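Local coordinates for YfkN protein (Bacillus subtilis subsp. subtilis, PDB 3GVE) that belongs to the calcineurin-like phosphoesterase family of metal-dependent proteins and holds a manganese and a magnesium ion side by side in one site, at residues 242-255 with 270-282. Numbering follows the deposited sequence.
Sequences IDAIISGHQHGLFP and GTINGIPVVMPSS. With MG (magnesium ion), chain D; MN (manganese (II) ion), chain C.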
loop_
_atom_site.group_PDB
_atom_site.type_symbol
_atom_site.label_atom_id
_atom_site.label_comp_id
_atom_site.label_asym_id
_atom_site.label_seq_id
_atom_site.Cartn_x
_atom_site.Cartn_y
_atom_site.Cartn_z
ATOM N N ILE A 242 -22.908 -5.723 -23.255
ATOM C CA ILE A 242 -22.009 -4.736 -22.663
ATOM C C ILE A 242 -21.149 -4.150 -23.769
ATOM O O ILE A 242 -20.513 -4.866 -24.523
ATOM C CB ILE A 242 -21.094 -5.360 -21.601
ATOM C CG1 ILE A 242 -21.932 -5.904 -20.443
ATOM C CG2 ILE A 242 -20.073 -4.324 -21.111
ATOM C CD1 ILE A 242 -21.145 -6.723 -19.395
ATOM N N ASP A 243 -21.147 -2.832 -23.854
ATOM C CA ASP A 243 -20.393 -2.125 -24.883
ATOM C C ASP A 243 -19.013 -1.623 -24.462
ATOM O O ASP A 243 -18.195 -1.324 -25.304
ATOM C CB ASP A 243 -21.218 -0.965 -25.422
ATOM C CG ASP A 243 -22.542 -1.439 -25.983
ATOM O OD1 ASP A 243 -22.532 -2.228 -26.942
ATOM O OD2 ASP A 243 -23.576 -1.064 -25.434
ATOM N N ALA A 244 -18.787 -1.514 -23.155
ATOM C CA ALA A 244 -17.513 -1.024 -22.620
ATOM C C ALA A 244 -17.375 -1.512 -21.197
ATOM O O ALA A 244 -18.348 -1.548 -20.479
ATOM C CB ALA A 244 -17.494 0.490 -22.652
ATOM N N ILE A 245 -16.149 -1.852 -20.815
ATOM C CA ILE A 245 -15.853 -2.326 -19.465
ATOM C C ILE A 245 -14.718 -1.524 -18.840
ATOM O O ILE A 245 -13.637 -1.429 -19.391
ATOM C CB ILE A 245 -15.467 -3.825 -19.453
ATOM C CG1 ILE A 245 -16.616 -4.673 -20.011
ATOM C CG2 ILE A 245 -15.111 -4.269 -18.033
ATOM C CD1 ILE A 245 -16.204 -6.141 -20.342
ATOM N N ILE A 246 -14.994 -0.961 -17.675
ATOM C CA ILE A 246 -13.962 -0.387 -16.829
ATOM C C ILE A 246 -13.592 -1.468 -15.801
ATOM O O ILE A 246 -14.460 -2.010 -15.136
ATOM C CB ILE A 246 -14.449 0.877 -16.097
ATOM C CG1 ILE A 246 -15.176 1.853 -17.044
ATOM C CG2 ILE A 246 -13.285 1.558 -15.376
ATOM C CD1 ILE A 246 -14.429 2.183 -18.308
ATOM N N SER A 247 -12.300 -1.759 -15.695
ATOM C CA SER A 247 -11.803 -2.782 -14.807
ATOM C C SER A 247 -10.903 -2.104 -13.792
ATOM O O SER A 247 -10.387 -1.040 -13.993
ATOM C CB SER A 247 -11.040 -3.833 -15.626
ATOM O OG SER A 247 -10.456 -4.846 -14.830
ATOM N N GLY A 248 -10.738 -2.772 -12.678
ATOM C CA GLY A 248 -9.891 -2.315 -11.578
ATOM C C GLY A 248 -9.487 -3.483 -10.678
ATOM O O GLY A 248 -9.263 -4.580 -11.158
ATOM N N HIS A 249 -9.439 -3.180 -9.386
ATOM C CA HIS A 249 -9.210 -4.104 -8.292
ATOM C C HIS A 249 -7.758 -4.591 -8.215
ATOM O O HIS A 249 -7.181 -4.570 -7.158
ATOM C CB HIS A 249 -10.215 -5.261 -8.335
ATOM C CG HIS A 249 -10.116 -6.191 -7.170
ATOM N ND1 HIS A 249 -10.305 -5.776 -5.868
ATOM C CD2 HIS A 249 -9.848 -7.517 -7.115
ATOM C CE1 HIS A 249 -10.158 -6.813 -5.062
ATOM N NE2 HIS A 249 -9.876 -7.878 -5.792
ATOM N N GLN A 250 -7.191 -5.049 -9.329
ATOM C CA GLN A 250 -5.842 -5.621 -9.349
ATOM C C GLN A 250 -4.718 -4.585 -9.268
ATOM O O GLN A 250 -3.586 -4.924 -8.974
ATOM C CB GLN A 250 -5.640 -6.492 -10.589
ATOM C CG GLN A 250 -6.234 -7.880 -10.472
ATOM C CD GLN A 250 -6.281 -8.610 -11.805
ATOM O OE1 GLN A 250 -6.330 -8.009 -12.855
ATOM N NE2 GLN A 250 -6.302 -9.923 -11.739
ATOM N N HIS A 251 -5.038 -3.325 -9.520
ATOM C CA HIS A 251 -4.023 -2.268 -9.516
ATOM C C HIS A 251 -2.984 -2.477 -10.648
ATOM O O HIS A 251 -1.863 -1.994 -10.560
ATOM C CB HIS A 251 -3.336 -2.126 -8.130
ATOM C CG HIS A 251 -4.245 -1.676 -7.016
ATOM N ND1 HIS A 251 -3.757 -1.123 -5.855
ATOM C CD2 HIS A 251 -5.595 -1.711 -6.871
ATOM C CE1 HIS A 251 -4.763 -0.812 -5.055
ATOM N NE2 HIS A 251 -5.889 -1.179 -5.636
ATOM N N GLY A 252 -3.387 -3.179 -11.708
ATOM C CA GLY A 252 -2.558 -3.402 -12.887
ATOM C C GLY A 252 -2.858 -2.454 -14.036
ATOM O O GLY A 252 -3.561 -1.470 -13.837
ATOM N N LEU A 253 -2.326 -2.758 -15.225
ATOM C CA LEU A 253 -2.530 -1.944 -16.403
ATOM C C LEU A 253 -3.228 -2.760 -17.462
ATOM O O LEU A 253 -2.814 -3.909 -17.740
ATOM C CB LEU A 253 -1.174 -1.443 -16.974
ATOM C CG LEU A 253 -0.297 -0.639 -16.007
ATOM C CD1 LEU A 253 0.964 -0.126 -16.780
ATOM C CD2 LEU A 253 -1.021 0.488 -15.398
ATOM N N PHE A 254 -4.205 -2.173 -18.111
ATOM C CA PHE A 254 -4.761 -2.775 -19.313
ATOM C C PHE A 254 -5.275 -1.652 -20.194
ATOM O O PHE A 254 -5.967 -0.780 -19.702
ATOM C CB PHE A 254 -5.871 -3.797 -19.029
ATOM C CG PHE A 254 -6.284 -4.533 -20.285
ATOM C CD1 PHE A 254 -5.628 -5.680 -20.682
ATOM C CD2 PHE A 254 -7.223 -3.979 -21.130
ATOM C CE1 PHE A 254 -5.943 -6.313 -21.867
ATOM C CE2 PHE A 254 -7.555 -4.603 -22.332
ATOM C CZ PHE A 254 -6.905 -5.776 -22.708
ATOM N N PRO A 255 -4.957 -1.663 -21.485
ATOM C CA PRO A 255 -4.154 -2.684 -22.166
ATOM C C PRO A 255 -2.703 -2.685 -21.758
ATOM O O PRO A 255 -2.211 -1.721 -21.257
ATOM C CB PRO A 255 -4.286 -2.302 -23.648
ATOM C CG PRO A 255 -4.667 -0.899 -23.666
ATOM C CD PRO A 255 -5.488 -0.662 -22.419
ATOM N N GLY A 270 -7.132 -2.528 -27.434
ATOM C CA GLY A 270 -7.558 -2.575 -26.035
ATOM C C GLY A 270 -8.878 -3.230 -25.855
ATOM O O GLY A 270 -9.763 -2.643 -25.170
ATOM N N THR A 271 -9.090 -4.402 -26.416
ATOM C CA THR A 271 -10.363 -5.127 -26.312
ATOM C C THR A 271 -10.256 -6.554 -25.801
ATOM O O THR A 271 -9.217 -7.187 -26.009
ATOM C CB THR A 271 -11.133 -5.115 -27.709
ATOM O OG1 THR A 271 -10.300 -5.773 -28.655
ATOM C CG2 THR A 271 -11.501 -3.757 -28.193
ATOM N N ILE A 272 -11.325 -7.047 -25.221
ATOM C CA ILE A 272 -11.419 -8.450 -24.860
ATOM C C ILE A 272 -12.746 -8.911 -25.459
ATOM O O ILE A 272 -13.786 -8.344 -25.173
ATOM C CB ILE A 272 -11.390 -8.668 -23.325
ATOM C CG1 ILE A 272 -10.164 -7.985 -22.696
ATOM C CG2 ILE A 272 -11.425 -10.181 -23.008
ATOM C CD1 ILE A 272 -10.084 -8.146 -21.186
ATOM N N ASN A 273 -12.665 -9.928 -26.311
ATOM C CA ASN A 273 -13.814 -10.397 -27.084
ATOM C C ASN A 273 -14.501 -9.255 -27.816
ATOM O O ASN A 273 -15.707 -9.214 -27.906
ATOM C CB ASN A 273 -14.813 -11.163 -26.213
ATOM C CG ASN A 273 -15.852 -11.908 -27.037
ATOM O OD1 ASN A 273 -15.590 -12.326 -28.156
ATOM N ND2 ASN A 273 -17.031 -12.056 -26.487
ATOM N N GLY A 274 -13.706 -8.323 -28.320
ATOM C CA GLY A 274 -14.218 -7.235 -29.127
ATOM C C GLY A 274 -14.780 -6.068 -28.350
ATOM O O GLY A 274 -15.218 -5.124 -28.943
ATOM N N ILE A 275 -14.751 -6.141 -27.028
ATOM C CA ILE A 275 -15.277 -5.074 -26.176
ATOM C C ILE A 275 -14.117 -4.292 -25.588
ATOM O O ILE A 275 -13.209 -4.900 -25.059
ATOM C CB ILE A 275 -16.104 -5.683 -25.029
ATOM C CG1 ILE A 275 -17.308 -6.439 -25.608
ATOM C CG2 ILE A 275 -16.566 -4.615 -24.033
ATOM C CD1 ILE A 275 -18.070 -7.280 -24.593
ATOM N N PRO A 276 -14.141 -2.961 -25.665
ATOM C CA PRO A 276 -13.037 -2.193 -25.079
ATOM C C PRO A 276 -13.048 -2.309 -23.552
ATOM O O PRO A 276 -14.101 -2.266 -22.921
ATOM C CB PRO A 276 -13.322 -0.753 -25.531
ATOM C CG PRO A 276 -14.770 -0.702 -25.794
ATOM C CD PRO A 276 -15.185 -2.085 -26.236
ATOM N N VAL A 277 -11.851 -2.468 -23.007
ATOM C CA VAL A 277 -11.631 -2.614 -21.580
ATOM C C VAL A 277 -10.445 -1.750 -21.194
ATOM O O VAL A 277 -9.449 -1.732 -21.887
ATOM C CB VAL A 277 -11.262 -4.073 -21.235
ATOM C CG1 VAL A 277 -10.973 -4.227 -19.733
ATOM C CG2 VAL A 277 -12.374 -5.025 -21.687
ATOM N N VAL A 278 -10.563 -1.054 -20.079
ATOM C CA VAL A 278 -9.423 -0.312 -19.549
ATOM C C VAL A 278 -9.268 -0.579 -18.057
ATOM O O VAL A 278 -10.243 -0.745 -17.343
ATOM C CB VAL A 278 -9.530 1.219 -19.834
ATOM C CG1 VAL A 278 -9.526 1.467 -21.352
ATOM C CG2 VAL A 278 -10.770 1.830 -19.169
HETATM N N MSE A 279 -8.021 -0.596 -17.611
HETATM C CA MSE A 279 -7.690 -0.711 -16.193
HETATM C C MSE A 279 -6.570 0.286 -15.918
HETATM O O MSE A 279 -5.397 0.027 -16.188
HETATM C CB MSE A 279 -7.240 -2.128 -15.814
HETATM C CG MSE A 279 -6.845 -2.247 -14.334
HETATM SE SE MSE A 279 -5.988 -3.934 -13.907
HETATM C CE MSE A 279 -7.494 -5.111 -14.144
ATOM N N PRO A 280 -6.951 1.436 -15.387
ATOM C CA PRO A 280 -5.988 2.526 -15.215
ATOM C C PRO A 280 -5.281 2.540 -13.861
ATOM O O PRO A 280 -5.349 3.485 -13.115
ATOM C CB PRO A 280 -6.849 3.774 -15.411
ATOM C CG PRO A 280 -8.182 3.373 -14.911
ATOM C CD PRO A 280 -8.343 1.930 -15.341
ATOM N N SER A 281 -4.552 1.476 -13.585
ATOM C CA SER A 281 -3.618 1.418 -12.459
ATOM C C SER A 281 -4.355 1.639 -11.125
ATOM O O SER A 281 -5.407 1.072 -10.895
ATOM C CB SER A 281 -2.479 2.443 -12.682
ATOM O OG SER A 281 -1.440 2.248 -11.733
ATOM N N SER A 282 -3.763 2.430 -10.245
ATOM C CA SER A 282 -4.363 2.753 -8.958
ATOM C C SER A 282 -3.910 4.157 -8.554
ATOM O O SER A 282 -2.987 4.702 -9.124
ATOM C CB SER A 282 -3.988 1.717 -7.898
ATOM O OG SER A 282 -2.601 1.732 -7.659
HETATM MG MG MG D . -10.583 -3.619 -4.816
HETATM MN MN MN C . -7.887 -1.254 -4.607
HETATM O O HOH W 1 -8.160 -3.401 -5.016
HETATM O O HOH W 2 -6.929 -1.286 -10.438
HETATM O O HOH W 3 -1.098 0.493 -9.589
HETATM O O HOH W 4 -7.166 -2.236 -2.720
#
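Ser-282 lays its CB over one face of the His-251 ring, a CH-pi contact 3.6 Å from the ring centroid. NE2 of that ring binds manganese. Asp-19, His-21 and Asp-64 complete the protein ligands of this ion, and Asp-64 also bridges to the magnesium held by His-249 ND1. The loop after strand 244-247 carries the Gly-His-x-His sequence of calcineurin-like phosphoesterases and gives one histidine to each metal of the two-metal centre. The Phe-254 ring has Pro-255 CB over one face. At its edge, in plane, lies Val-277 O, 3.3 Å from CD2. With CG anti to the backbone N (chi1 -172°), the ring crosses Val-277 obliquely and brings CZ to Ile-272 CG1. The selenomethionine Met-279 runs past Gly-252 and bends at chi3 (-68°). Its CE then lies 3.4 Å from Gln-250 OE1, which accepts a hydrogen bond from Ile-219 N.

Strand 275-280 is gripped on two sides. It runs parallel to 244-247, where Ser-247 N donates a hydrogen bond to Val-278 O at 2.8 Å. It runs antiparallel to 253-254, where Phe-254 and Met-279 exchange two backbone hydrogen bonds. Strand 244-247 continues the sheet to 210-215. Helix 232-238 packs on Ser-247 and Ile-272, while strand 286-297 meets Pro-276 and Val-278.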